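PDB 2NXF: manganese-dependent ADP-ribose/CDP-alcohol diphosphatase from Danio rerio, which probably hydrolyses ADP-ribose, CDP-choline and related CDP-alcohols at the diphosphate bond, using a pair of metal ions held in a calcineurin-like phosphoesterase fold. Local coordinates for residues Q204-L209 / A242-A247; P230-A235 / V251-Q256; T78-L83 / S110-A115. One frame throughout, in Å; residues are numbered along the deposited sequence. Where two conformers were deposited one is given.

How the contacts relate
Contacts 1 and 2 lie side by side, their centres 11 Å apart, and share helix 245-253; contact 3 sits on the opposite side of the chain's centre, beside the other main sheet. Contact 1 is a thin surface touch of one leucine on an asparagine and an alanine. Contact 2 is partly buried: a valine-leucine pair inside, and a histidine and an arginine sharing an acid outside. Contact 3 is the most buried, with a selenomethionine methyl laid on an arginine. The first two are tied together directly, because His245 ND1 bonds to Val231 O at 3.0 Å, so the loop of contact 2 is held to the helix start used in contact 1.

Contact 1: Q204-L209 / A242-A247; sequences QQLQWL and AWNHEA
Leu206 carries this contact by itself, reaching from helix 203-219 toward Asn244 and Ala247 at the start of helix 245-253. One residue before it, Gln205 is bonded outside the contact: OE1 takes the backbone N of Asp148 and NE2 meets Asp151 OD2. Its carbonyl O accepts from Leu209 N at 2.9 Å and also lies at the edge of the Trp208 indole, in the ring plane.

Next comes Leu206. With CG anti to the carbonyl carbon, beside the backbone N (chi1 -66°), the branch ends in CD1 against the other segment, and CD1 does all the touching. This methyl sits 3.7 Å from Asn244 ND2 and 4.0 Å from Ala247 CB. The leucine and the asparagine come at each other from opposite directions. The approach to ND2 is van der Waals contact only; ND2 is hydrogen-bonded to Phe201 O. Asn244 occupies the N-cap position, but its side chain makes no capping bond. Its CG lies between the backbone N and the carbonyl carbon (chi1 61°), and from there the amide reaches Leu206. Its own backbone O receives a weak bond from Ala247 N, in the first turn. Leu206 CA and Ala247 CA, 8.1 Å apart, are the nearest such pair, and the contact is thin because one methyl makes all of it.

Further along, Leu209 brings its CG to 4.1 Å from Val251 CG1, continuing the helix-to-helix seam one turn on. The helices belong to successive beta-alpha-beta crossovers: helix 203-219 leads into strand 222-227, and helix 245-253 joins that strand to its parallel neighbour 258-263. Trp208 and Leu209 meanwhile rest on Val145 of strand 142-146, and Leu206 also touches Val248 of helix 245-253.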
loop_
_atom_site.group_PDB
_atom_site.type_symbol
_atom_site.label_atom_id
_atom_site.label_comp_id
_atom_site.label_asym_id
_atom_site.label_seq_id
_atom_site.Cartn_x
_atom_site.Cartn_y
_atom_site.Cartn_z
ATOM N N GLN A 204 -11.634 -7.784 13.193
ATOM C CA GLN A 204 -11.454 -9.122 12.627
ATOM C C GLN A 204 -10.106 -9.210 11.908
ATOM O O GLN A 204 -9.342 -10.200 12.066
ATOM C CB GLN A 204 -12.598 -9.472 11.675
ATOM C CG GLN A 204 -12.433 -10.843 11.022
ATOM C CD GLN A 204 -13.635 -11.259 10.186
ATOM O OE1 GLN A 204 -14.499 -10.445 9.842
ATOM N NE2 GLN A 204 -13.691 -12.532 9.860
ATOM N N GLN A 205 -9.799 -8.169 11.122
ATOM C CA GLN A 205 -8.524 -8.148 10.397
ATOM C C GLN A 205 -7.328 -8.064 11.356
ATOM O O GLN A 205 -6.308 -8.735 11.155
ATOM C CB GLN A 205 -8.472 -7.014 9.368
ATOM C CG GLN A 205 -7.208 -7.116 8.475
ATOM C CD GLN A 205 -7.080 -6.047 7.415
ATOM O OE1 GLN A 205 -6.077 -6.026 6.696
ATOM N NE2 GLN A 205 -8.091 -5.162 7.294
ATOM N N LEU A 206 -7.438 -7.237 12.392
ATOM C CA LEU A 206 -6.322 -7.105 13.351
ATOM C C LEU A 206 -6.080 -8.385 14.138
ATOM O O LEU A 206 -4.928 -8.722 14.455
ATOM C CB LEU A 206 -6.574 -5.960 14.338
ATOM C CG LEU A 206 -6.576 -4.578 13.683
ATOM C CD1 LEU A 206 -7.243 -3.570 14.665
ATOM C CD2 LEU A 206 -5.193 -4.134 13.306
ATOM N N GLN A 207 -7.164 -9.081 14.491
ATOM C CA GLN A 207 -7.062 -10.347 15.223
ATOM C C GLN A 207 -6.334 -11.382 14.363
ATOM O O GLN A 207 -5.498 -12.145 14.860
ATOM C CB GLN A 207 -8.452 -10.827 15.662
ATOM C CG GLN A 207 -8.976 -10.008 16.854
ATOM C CD GLN A 207 -10.370 -10.404 17.331
ATOM O OE1 GLN A 207 -11.190 -10.922 16.562
ATOM N NE2 GLN A 207 -10.652 -10.139 18.606
ATOM N N TRP A 208 -6.629 -11.386 13.064
ATOM C CA TRP A 208 -5.936 -12.285 12.147
ATOM C C TRP A 208 -4.446 -11.920 11.990
ATOM O O TRP A 208 -3.574 -12.789 12.071
ATOM C CB TRP A 208 -6.657 -12.303 10.795
ATOM C CG TRP A 208 -5.920 -12.934 9.635
ATOM C CD1 TRP A 208 -5.874 -14.270 9.290
ATOM C CD2 TRP A 208 -5.176 -12.239 8.625
ATOM N NE1 TRP A 208 -5.128 -14.439 8.140
ATOM C CE2 TRP A 208 -4.692 -13.209 7.711
ATOM C CE3 TRP A 208 -4.869 -10.887 8.408
ATOM C CZ2 TRP A 208 -3.911 -12.871 6.610
ATOM C CZ3 TRP A 208 -4.084 -10.543 7.298
ATOM C CH2 TRP A 208 -3.621 -11.535 6.414
ATOM N N LEU A 209 -4.159 -10.644 11.779
ATOM C CA LEU A 209 -2.763 -10.195 11.701
ATOM C C LEU A 209 -2.011 -10.613 12.982
ATOM O O LEU A 209 -0.913 -11.175 12.932
ATOM C CB LEU A 209 -2.730 -8.669 11.583
ATOM C CG LEU A 209 -1.314 -8.076 11.667
ATOM C CD1 LEU A 209 -0.391 -8.617 10.564
ATOM C CD2 LEU A 209 -1.442 -6.526 11.606
ATOM N N ALA A 242 -3.521 5.579 8.548
ATOM C CA ALA A 242 -4.752 4.806 8.802
ATOM C C ALA A 242 -5.538 5.355 9.977
ATOM O O ALA A 242 -4.972 5.840 10.964
ATOM C CB ALA A 242 -4.443 3.340 9.061
ATOM N N TRP A 243 -6.859 5.271 9.877
ATOM C CA TRP A 243 -7.717 5.747 10.963
ATOM C C TRP A 243 -7.342 5.201 12.348
ATOM O O TRP A 243 -7.249 5.962 13.325
ATOM C CB TRP A 243 -9.185 5.403 10.688
ATOM C CG TRP A 243 -9.815 6.146 9.535
ATOM C CD1 TRP A 243 -9.332 7.240 8.858
ATOM C CD2 TRP A 243 -11.088 5.847 8.957
ATOM N NE1 TRP A 243 -10.230 7.625 7.877
ATOM C CE2 TRP A 243 -11.305 6.767 7.907
ATOM C CE3 TRP A 243 -12.058 4.864 9.216
ATOM C CZ2 TRP A 243 -12.485 6.765 7.126
ATOM C CZ3 TRP A 243 -13.215 4.847 8.431
ATOM C CH2 TRP A 243 -13.419 5.792 7.404
ATOM N N ASN A 244 -7.122 3.889 12.416
ATOM C CA ASN A 244 -6.760 3.260 13.682
ATOM C C ASN A 244 -5.309 2.813 13.657
ATOM O O ASN A 244 -4.985 1.707 14.065
ATOM C CB ASN A 244 -7.737 2.120 14.068
ATOM C CG ASN A 244 -7.769 0.990 13.049
ATOM O OD1 ASN A 244 -7.460 1.176 11.877
ATOM N ND2 ASN A 244 -8.173 -0.199 13.508
ATOM N N HIS A 245 -4.432 3.715 13.214
ATOM C CA HIS A 245 -3.011 3.374 13.067
ATOM C C HIS A 245 -2.409 2.876 14.395
ATOM O O HIS A 245 -1.578 1.970 14.387
ATOM C CB HIS A 245 -2.211 4.567 12.505
ATOM C CG HIS A 245 -2.068 5.709 13.471
ATOM N ND1 HIS A 245 -0.899 5.979 14.153
ATOM C CD2 HIS A 245 -2.965 6.631 13.890
ATOM C CE1 HIS A 245 -1.080 7.025 14.940
ATOM N NE2 HIS A 245 -2.326 7.438 14.802
ATOM N N GLU A 246 -2.829 3.447 15.523
ATOM C CA GLU A 246 -2.248 3.074 16.812
ATOM C C GLU A 246 -2.601 1.624 17.181
ATOM O O GLU A 246 -1.802 0.921 17.816
ATOM C CB GLU A 246 -2.681 4.062 17.900
ATOM C CG GLU A 246 -1.852 4.013 19.169
ATOM C CD GLU A 246 -0.378 4.392 18.959
ATOM O OE1 GLU A 246 0.492 3.723 19.552
ATOM O OE2 GLU A 246 -0.083 5.347 18.216
ATOM N N ALA A 247 -3.783 1.178 16.756
ATOM C CA ALA A 247 -4.204 -0.212 16.978
ATOM C C ALA A 247 -3.274 -1.168 16.239
ATOM O O ALA A 247 -2.921 -2.235 16.759
ATOM C CB ALA A 247 -5.655 -0.411 16.534
#

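Contact 2: P230-A235 / V251-Q256; sequences PVHPCA and VLRSHQ
Asp274 OD1 is gripped from two segments at once, by His232 NE2 through a hydrogen bond and by Arg253 NH2 through a salt bridge. The histidine starts a type I beta turn, His232 to Ala235, in the loop after strand 222-227; the arginine comes from helix 245-253, so the contact folds a beta-alpha-beta crossover back on its own loop. The loop also begins close to His228, a zinc ligand.

Between themselves, His232 NE2 and Arg253 NH2 stand 3.7 Å apart without bonding. NE2 lies at the edge of the guanidinium, near its plane, and the two flat groups are turned 86° against each other. The arginine arrives there because its chain runs extended from CG to NE; its NH1 is paired with Glu246 OE1, so two acids fix the rotation of the guanidinium.

The imidazole is also held by its own turn. Cys234 N donates to His232 ND1 at 3.1 Å, nearly straight at 168° and close to the ring plane. With ND1 accepting, the ring is probably neutral, its proton on NE2. Were His232 an alanine, Cys234 N is likely to lose its acceptor, Asp274 one of its donors, and Arg253 the imidazole at the edge of its guanidinium. The turn itself closes with Ala235 N on His232 O at 2.9 Å, and Cys234 is disulfide-bonded to Cys272.

Deeper in, the contact is apolar: Val231 CG2 meets Leu252 CD1 at 4.3 Å.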
loop_
_atom_site.group_PDB
_atom_site.type_symbol
_atom_site.label_atom_id
_atom_site.label_comp_id
_atom_site.label_asym_id
_atom_site.label_seq_id
_atom_site.Cartn_x
_atom_site.Cartn_y
_atom_site.Cartn_z
ATOM N N PRO A 230 0.179 4.000 5.545
ATOM C CA PRO A 230 1.159 3.926 6.640
ATOM C C PRO A 230 0.469 3.980 8.007
ATOM O O PRO A 230 -0.674 4.460 8.122
ATOM C CB PRO A 230 2.020 5.180 6.430
ATOM C CG PRO A 230 1.127 6.148 5.723
ATOM C CD PRO A 230 0.271 5.276 4.810
ATOM N N VAL A 231 1.171 3.486 9.026
ATOM C CA VAL A 231 0.623 3.494 10.390
ATOM C C VAL A 231 1.527 4.169 11.422
ATOM O O VAL A 231 1.084 4.456 12.532
ATOM C CB VAL A 231 0.231 2.073 10.880
ATOM C CG1 VAL A 231 -0.867 1.440 9.976
ATOM C CG2 VAL A 231 1.492 1.159 10.976
ATOM N N HIS A 232 2.785 4.451 11.077
ATOM C CA HIS A 232 3.671 5.088 12.070
ATOM C C HIS A 232 3.822 6.578 11.761
ATOM O O HIS A 232 4.247 6.938 10.669
ATOM C CB HIS A 232 5.043 4.406 12.117
ATOM C CG HIS A 232 5.774 4.649 13.402
ATOM N ND1 HIS A 232 6.022 5.918 13.887
ATOM C CD2 HIS A 232 6.293 3.788 14.308
ATOM C CE1 HIS A 232 6.664 5.823 15.041
ATOM N NE2 HIS A 232 6.840 4.541 15.319
ATOM N N PRO A 233 3.461 7.452 12.725
ATOM C CA PRO A 233 3.576 8.889 12.493
ATOM C C PRO A 233 4.969 9.398 12.078
ATOM O O PRO A 233 5.062 10.479 11.487
ATOM C CB PRO A 233 3.172 9.503 13.850
ATOM C CG PRO A 233 2.332 8.485 14.484
ATOM C CD PRO A 233 2.888 7.156 14.056
ATOM N N CYS A 234 6.035 8.651 12.400
ATOM C CA CYS A 234 7.403 9.038 11.983
ATOM C C CYS A 234 7.671 8.764 10.510
ATOM O O CYS A 234 8.650 9.268 9.951
ATOM C CB CYS A 234 8.502 8.358 12.822
ATOM S SG CYS A 234 8.391 6.553 13.046
ATOM N N ALA A 235 6.805 7.965 9.894
ATOM C CA ALA A 235 7.040 7.475 8.531
ATOM C C ALA A 235 6.155 8.099 7.465
ATOM O O ALA A 235 6.277 7.752 6.290
ATOM C CB ALA A 235 6.910 5.932 8.488
ATOM N N VAL A 251 -0.302 -3.973 17.838
ATOM C CA VAL A 251 -0.108 -5.355 17.379
ATOM C C VAL A 251 1.358 -5.590 16.970
ATOM O O VAL A 251 1.991 -6.528 17.462
ATOM C CB VAL A 251 -1.065 -5.727 16.219
ATOM C CG1 VAL A 251 -0.712 -7.109 15.631
ATOM C CG2 VAL A 251 -2.516 -5.718 16.719
ATOM N N LEU A 252 1.905 -4.708 16.142
ATOM C CA LEU A 252 3.275 -4.891 15.642
ATOM C C LEU A 252 4.290 -4.944 16.770
ATOM O O LEU A 252 5.219 -5.764 16.737
ATOM C CB LEU A 252 3.658 -3.775 14.677
ATOM C CG LEU A 252 2.756 -3.580 13.459
ATOM C CD1 LEU A 252 3.290 -2.419 12.615
ATOM C CD2 LEU A 252 2.618 -4.882 12.643
ATOM N N ARG A 253 4.110 -4.069 17.760
ATOM C CA ARG A 253 5.054 -3.959 18.886
ATOM C C ARG A 253 5.066 -5.192 19.799
ATOM O O ARG A 253 6.003 -5.382 20.581
ATOM C CB ARG A 253 4.774 -2.692 19.691
ATOM C CG ARG A 253 5.108 -1.429 18.897
ATOM C CD ARG A 253 4.611 -0.168 19.581
ATOM N NE ARG A 253 5.087 1.026 18.878
ATOM C CZ ARG A 253 4.477 2.210 18.907
ATOM N NH1 ARG A 253 3.347 2.361 19.588
ATOM N NH2 ARG A 253 4.998 3.240 18.253
ATOM N N SER A 254 4.022 -6.015 19.682
ATOM C CA SER A 254 3.874 -7.264 20.429
ATOM C C SER A 254 4.657 -8.436 19.840
ATOM O O SER A 254 4.717 -9.507 20.451
ATOM C CB SER A 254 2.390 -7.652 20.459
ATOM O OG SER A 254 1.682 -6.746 21.293
ATOM N N HIS A 255 5.235 -8.249 18.652
ATOM C CA HIS A 255 5.800 -9.372 17.907
ATOM C C HIS A 255 7.186 -9.108 17.340
ATOM O O HIS A 255 7.350 -8.259 16.449
ATOM C CB HIS A 255 4.851 -9.761 16.771
ATOM C CG HIS A 255 3.511 -10.213 17.253
ATOM N ND1 HIS A 255 3.308 -11.453 17.815
ATOM C CD2 HIS A 255 2.307 -9.589 17.265
ATOM C CE1 HIS A 255 2.036 -11.573 18.163
ATOM N NE2 HIS A 255 1.407 -10.460 17.825
ATOM N N GLN A 256 8.161 -9.889 17.822
ATOM C CA GLN A 256 9.533 -9.774 17.331
ATOM C C GLN A 256 9.722 -10.213 15.878
ATOM O O GLN A 256 10.729 -9.856 15.243
ATOM C CB GLN A 256 10.528 -10.477 18.266
ATOM C CG GLN A 256 10.790 -9.682 19.544
ATOM C CD GLN A 256 12.252 -9.693 19.977
ATOM O OE1 GLN A 256 12.593 -10.261 21.015
ATOM N NE2 GLN A 256 13.122 -9.057 19.183
#

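Contact 3: T78-L83 / S110-A115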
loop_
_atom_site.group_PDB
_atom_site.type_symbol
_atom_site.label_atom_id
_atom_site.label_comp_id
_atom_site.label_asym_id
_atom_site.label_seq_id
_atom_site.Cartn_x
_atom_site.Cartn_y
_atom_site.Cartn_z
ATOM N N THR A 78 -3.880 -1.123 -19.436
ATOM C CA THR A 78 -2.606 -0.520 -19.782
ATOM C C THR A 78 -1.515 -0.883 -18.778
ATOM O O THR A 78 -0.429 -1.330 -19.172
ATOM C CB THR A 78 -2.735 1.011 -19.946
ATOM O OG1 THR A 78 -3.549 1.269 -21.103
ATOM C CG2 THR A 78 -1.347 1.650 -20.163
ATOM N N VAL A 79 -1.806 -0.704 -17.494
ATOM C CA VAL A 79 -0.814 -0.987 -16.467
ATOM C C VAL A 79 -0.577 -2.481 -16.289
ATOM O O VAL A 79 0.553 -2.896 -15.997
ATOM C CB VAL A 79 -1.133 -0.311 -15.092
ATOM C CG1 VAL A 79 -1.121 1.217 -15.235
ATOM C CG2 VAL A 79 -2.449 -0.806 -14.501
HETATM N N MSE A 80 -1.626 -3.289 -16.476
HETATM C CA MSE A 80 -1.480 -4.750 -16.389
HETATM C C MSE A 80 -0.577 -5.266 -17.505
HETATM O O MSE A 80 0.238 -6.165 -17.275
HETATM C CB MSE A 80 -2.838 -5.483 -16.408
HETATM C CG MSE A 80 -3.703 -5.266 -15.153
HETATM SE SE MSE A 80 -2.812 -5.684 -13.421
HETATM C CE MSE A 80 -1.986 -7.262 -13.862
ATOM N N ALA A 81 -0.704 -4.688 -18.707
ATOM C CA ALA A 81 0.154 -5.065 -19.828
ATOM C C ALA A 81 1.626 -4.779 -19.531
ATOM O O ALA A 81 2.497 -5.569 -19.913
ATOM C CB ALA A 81 -0.284 -4.366 -21.101
ATOM N N GLU A 82 1.911 -3.659 -18.863
ATOM C CA GLU A 82 3.299 -3.351 -18.476
ATOM C C GLU A 82 3.814 -4.336 -17.440
ATOM O O GLU A 82 4.935 -4.824 -17.559
ATOM C CB GLU A 82 3.460 -1.915 -17.956
ATOM C CG GLU A 82 3.052 -0.834 -18.981
ATOM C CD GLU A 82 3.917 -0.818 -20.225
ATOM O OE1 GLU A 82 5.067 -1.316 -20.184
ATOM O OE2 GLU A 82 3.435 -0.307 -21.266
ATOM N N LEU A 83 2.987 -4.643 -16.445
ATOM C CA LEU A 83 3.390 -5.582 -15.387
ATOM C C LEU A 83 3.529 -7.019 -15.872
ATOM O O LEU A 83 4.419 -7.746 -15.422
ATOM C CB LEU A 83 2.446 -5.501 -14.188
ATOM C CG LEU A 83 2.702 -4.303 -13.280
ATOM C CD1 LEU A 83 1.512 -4.118 -12.341
ATOM C CD2 LEU A 83 3.995 -4.433 -12.458
ATOM N N SER A 110 -11.126 -9.200 -10.773
ATOM C CA SER A 110 -10.164 -8.541 -11.669
ATOM C C SER A 110 -8.739 -9.099 -11.562
ATOM O O SER A 110 -8.445 -9.902 -10.678
ATOM C CB SER A 110 -10.111 -7.044 -11.374
ATOM O OG SER A 110 -9.301 -6.783 -10.219
ATOM N N ARG A 111 -7.861 -8.612 -12.438
ATOM C CA ARG A 111 -6.428 -8.943 -12.399
ATOM C C ARG A 111 -5.756 -8.423 -11.118
ATOM O O ARG A 111 -4.639 -8.853 -10.789
ATOM C CB ARG A 111 -5.687 -8.357 -13.614
ATOM C CG ARG A 111 -6.098 -8.925 -14.995
ATOM C CD ARG A 111 -5.634 -10.345 -15.253
ATOM N NE ARG A 111 -4.231 -10.631 -14.921
ATOM C CZ ARG A 111 -3.159 -10.269 -15.634
ATOM N NH1 ARG A 111 -3.275 -9.535 -16.736
ATOM N NH2 ARG A 111 -1.948 -10.626 -15.212
ATOM N N LEU A 112 -6.420 -7.505 -10.403
ATOM C CA LEU A 112 -5.854 -6.957 -9.157
ATOM C C LEU A 112 -6.053 -7.854 -7.927
ATOM O O LEU A 112 -5.556 -7.531 -6.839
ATOM C CB LEU A 112 -6.397 -5.552 -8.854
ATOM C CG LEU A 112 -6.038 -4.497 -9.911
ATOM C CD1 LEU A 112 -6.739 -3.167 -9.556
ATOM C CD2 LEU A 112 -4.548 -4.282 -9.977
ATOM N N ASN A 113 -6.792 -8.947 -8.090
ATOM C CA ASN A 113 -6.933 -9.916 -7.014
ATOM C C ASN A 113 -5.778 -10.916 -7.120
ATOM O O ASN A 113 -5.837 -11.893 -7.888
ATOM C CB ASN A 113 -8.298 -10.612 -7.080
ATOM C CG ASN A 113 -8.454 -11.698 -6.016
ATOM O OD1 ASN A 113 -7.537 -11.938 -5.215
ATOM N ND2 ASN A 113 -9.607 -12.358 -6.002
ATOM N N SER A 114 -4.735 -10.682 -6.330
ATOM C CA SER A 114 -3.577 -11.574 -6.313
ATOM C C SER A 114 -3.607 -12.576 -5.152
ATOM O O SER A 114 -2.635 -13.293 -4.920
ATOM C CB SER A 114 -2.287 -10.751 -6.279
ATOM O OG SER A 114 -2.336 -9.779 -5.253
ATOM N N ALA A 115 -4.722 -12.632 -4.430
ATOM C CA ALA A 115 -4.811 -13.511 -3.253
ATOM C C ALA A 115 -4.969 -14.978 -3.637
ATOM O O ALA A 115 -4.596 -15.855 -2.853
ATOM C CB ALA A 115 -5.948 -13.077 -2.353
#
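Met80, present as selenomethionine, lays its CE methyl over one face of the Arg111 guanidinium, 3.6 Å above the plane and offset toward the rim, where NH2 is the nearest atom at 3.6 Å. The helix 72-84 that carries it makes the beta-alpha-beta crossover between parallel strands 54-57 and 89-92, and the partner loop presents a type I turn from Ser110 to Asn113. Both side chains are bent at chi2 and chi3. In Met80 a chi3 of -44° swings CE over the guanidinium, while SE, placed by the earlier torsions, lies 3.9 Å from Arg111 CB; Arg111 folds back over the methyl. SE also touches Leu112 CD2 at 4.1 Å.

Outward from this shell, Asp84 OD1 at the end of the same helix forms a salt bridge with Arg111 NH2, which holds the guanidinium in place over the methyl. His92 of strand 89-92 lies against both Met80 and Leu112. The loop is stiffened by its own serine: Leu112 N donates to Ser110 OG at 3.0 Å, an ST turn. An Asx turn follows, with Ala115 N bonded to Asn113 OD1 at 3.0 Å, the donor tilted 20° from the carbonyl plane.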